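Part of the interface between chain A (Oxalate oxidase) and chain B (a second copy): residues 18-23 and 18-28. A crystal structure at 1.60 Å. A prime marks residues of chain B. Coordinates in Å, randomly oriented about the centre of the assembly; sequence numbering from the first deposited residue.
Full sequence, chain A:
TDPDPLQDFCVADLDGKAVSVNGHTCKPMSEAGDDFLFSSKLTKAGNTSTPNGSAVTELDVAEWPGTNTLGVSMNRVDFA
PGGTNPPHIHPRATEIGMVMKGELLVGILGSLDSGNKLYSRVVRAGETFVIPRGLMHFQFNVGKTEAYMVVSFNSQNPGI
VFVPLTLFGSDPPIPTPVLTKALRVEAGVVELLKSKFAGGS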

# COMPACT_ATOMS: atom_id res chain seq x y z
N ALA A 18 25.62 0.29 -10.52
CA ALA A 18 24.64 1.28 -10.07
C ALA A 18 24.36 1.03 -8.59
O ALA A 18 24.46 -0.11 -8.15
N VAL A 19 24.03 2.10 -7.86
CA VAL A 19 23.69 1.94 -6.44
C VAL A 19 22.48 1.02 -6.35
O VAL A 19 21.63 1.01 -7.24
N SER A 20 22.43 0.21 -5.30
CA SER A 20 21.34 -0.75 -5.10
C SER A 20 20.29 -0.24 -4.13
O SER A 20 20.63 0.29 -3.07
N VAL A 21 19.02 -0.39 -4.46
CA VAL A 21 17.90 0.05 -3.64
C VAL A 21 16.74 -0.93 -3.82
O VAL A 21 16.84 -1.81 -4.67
N ASN A 22 15.66 -0.74 -3.07
CA ASN A 22 14.47 -1.58 -3.32
C ASN A 22 14.05 -1.31 -4.77
O ASN A 22 13.79 -0.16 -5.12
N GLY A 23 14.01 -2.37 -5.57
CA GLY A 23 13.71 -2.18 -7.00
C GLY A 23 15.00 -1.75 -7.68
O GLY A 23 16.02 -2.46 -7.62
N ALA B 18 26.77 6.56 2.75
CA ALA B 18 25.92 5.95 1.72
C ALA B 18 24.85 6.97 1.31
O ALA B 18 24.48 7.80 2.14
N VAL B 19 24.41 6.90 0.06
CA VAL B 19 23.35 7.81 -0.39
C VAL B 19 22.12 7.56 0.47
O VAL B 19 21.88 6.44 0.92
N SER B 20 21.36 8.62 0.75
CA SER B 20 20.17 8.52 1.58
C SER B 20 18.89 8.45 0.77
O SER B 20 18.72 9.21 -0.19
N VAL B 21 17.98 7.55 1.13
CA VAL B 21 16.71 7.35 0.44
C VAL B 21 15.66 6.95 1.48
O VAL B 21 16.01 6.73 2.63
N ASN B 22 14.41 6.82 1.04
CA ASN B 22 13.39 6.30 1.98
C ASN B 22 13.86 4.90 2.39
O ASN B 22 14.06 4.05 1.53
N GLY B 23 14.04 4.71 3.69
CA GLY B 23 14.58 3.42 4.16
C GLY B 23 16.09 3.49 4.00
O GLY B 23 16.77 4.37 4.54
N HIS B 24 16.69 2.49 3.35
CA HIS B 24 18.12 2.37 3.14
C HIS B 24 18.46 1.78 1.77
O HIS B 24 17.79 0.89 1.26
N THR B 25 19.57 2.26 1.21
CA THR B 25 20.18 1.61 0.06
C THR B 25 20.68 0.25 0.52
O THR B 25 20.81 0.02 1.72
N CYS B 26 20.94 -0.65 -0.43
CA CYS B 26 21.37 -1.99 -0.07
C CYS B 26 22.78 -2.35 -0.49
O CYS B 26 23.31 -1.84 -1.47
N LYS B 27 23.37 -3.28 0.25
CA LYS B 27 24.70 -3.78 -0.11
C LYS B 27 24.52 -4.59 -1.39
O LYS B 27 23.51 -5.28 -1.55
N PRO B 28 25.49 -4.57 -2.29
CA PRO B 28 25.49 -5.50 -3.42
C PRO B 28 25.31 -6.91 -2.86
O PRO B 28 25.89 -7.23 -1.82

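The two stretches meet in a small, mixed contact, in which valine and threonine methyls pack beside one direct backbone hydrogen bond and three bridging waters, burying 298 Å² over both sides. The direct bond runs from Cys26′ N to Ser20 O at 2.8 Å and is nearly linear (173°), bringing the backbones of Ser20 and Cys26′ together; Val19 and Val21 pack against Thr25′ beside it.

Like residues of the two copies meet here. Val19 and Val19′ both adopt the p rotamer, and Val19 CG2 lies 3.7 Å from Val19′ CG1, although Val19′ points toward the other stretch and Val19 sideways. Val21 and Val21′ share the m rotamer and approach less closely, with Val21 CG1 4.2 Å from Val21′ CG2. Thr25′, a p rotamer, places its methyl group between these pairs: Thr25′ CG2 is 4.0 Å from Val19 CG2 and 3.8 Å from Val21 CG1, so that one methyl serves both chain A valines.

Cys26′ points toward chain A with chi1 at -43° (m). Its SG sits 4.0 Å from Val21 CA, against the backbone, and the residue is covalently bonded to a group elsewhere in the structure. Its CB faces the t rotamer of Ser20, with Ser20 OG 3.6 Å from Cys26′ CB.

Water completes the polar links where the backbones are too far apart to bond directly. Water 1 accepts from Ser20 N (3.0 Å from its O) and donates to Cys26′ O (2.8 Å from the same O); water 3 likewise links Asn22 N (2.9 Å to its O) to His24′ O (2.8 Å). Water 2 lies between a side chain and the backbone, its O 2.8 Å from both Ser20 OG and Lys27′ O. The CA-to-CB bonds of His24′ and Lys27′ point away from chain A; both residues take part in these bridges through their carbonyl oxygens.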

# COMPACT_ATOMS: atom_id res chain seq x y z
CB ALA A 18 23.37 1.20 -10.88
CB VAL A 19 23.44 3.30 -5.77
CG1 VAL A 19 22.36 4.10 -6.48
CG2 VAL A 19 23.07 3.16 -4.30
CB SER A 20 21.93 -2.06 -4.58
OG SER A 20 20.89 -3.00 -4.34
CB VAL A 21 17.32 1.44 -3.97
CG1 VAL A 21 18.15 2.62 -3.49
CG2 VAL A 21 17.05 1.55 -5.47
CB ASN A 22 13.37 -1.25 -2.34
CG ASN A 22 12.21 -2.22 -2.33
OD1 ASN A 22 12.40 -3.42 -2.53
ND2 ASN A 22 11.03 -1.70 -2.03
CB ALA B 18 25.28 4.68 2.22
CB VAL B 19 23.06 7.63 -1.89
CG1 VAL B 19 22.70 6.19 -2.23
CG2 VAL B 19 21.95 8.56 -2.38
CB SER B 20 20.12 9.75 2.50
OG SER B 20 18.95 9.71 3.31
CB VAL B 21 16.69 6.24 -0.63
CG1 VAL B 21 17.36 6.60 -1.94
CG2 VAL B 21 17.28 4.95 -0.05
CB ASN B 22 12.03 6.27 1.32
CG ASN B 22 10.87 6.01 2.26
OD1 ASN B 22 10.90 6.44 3.41
ND2 ASN B 22 9.84 5.36 1.74
CB HIS B 24 18.77 1.44 4.18
CG HIS B 24 18.71 1.94 5.59
ND1 HIS B 24 19.54 2.92 6.07
CD2 HIS B 24 17.83 1.66 6.58
CE1 HIS B 24 19.21 3.20 7.32
NE2 HIS B 24 18.16 2.47 7.64
CB THR B 25 21.34 2.43 -0.53
OG1 THR B 25 22.28 2.71 0.52
CG2 THR B 25 20.81 3.74 -1.09
CB CYS B 26 20.42 -3.00 -0.75
SG CYS B 26 18.68 -2.53 -0.63
CB LYS B 27 25.22 -4.75 0.96
CG LYS B 27 25.55 -4.17 2.32
CD LYS B 27 26.72 -3.22 2.30
CE LYS B 27 28.02 -3.87 1.86
NZ LYS B 27 29.14 -2.88 1.83
CB PRO B 28 26.85 -5.29 -4.05
CG PRO B 28 27.28 -3.93 -3.61
CD PRO B 28 26.74 -3.78 -2.21
O HOH W 1 24.25 0.31 -2.95
O HOH W 2 21.57 -5.58 -3.49
O HOH W 3 15.68 0.69 -0.50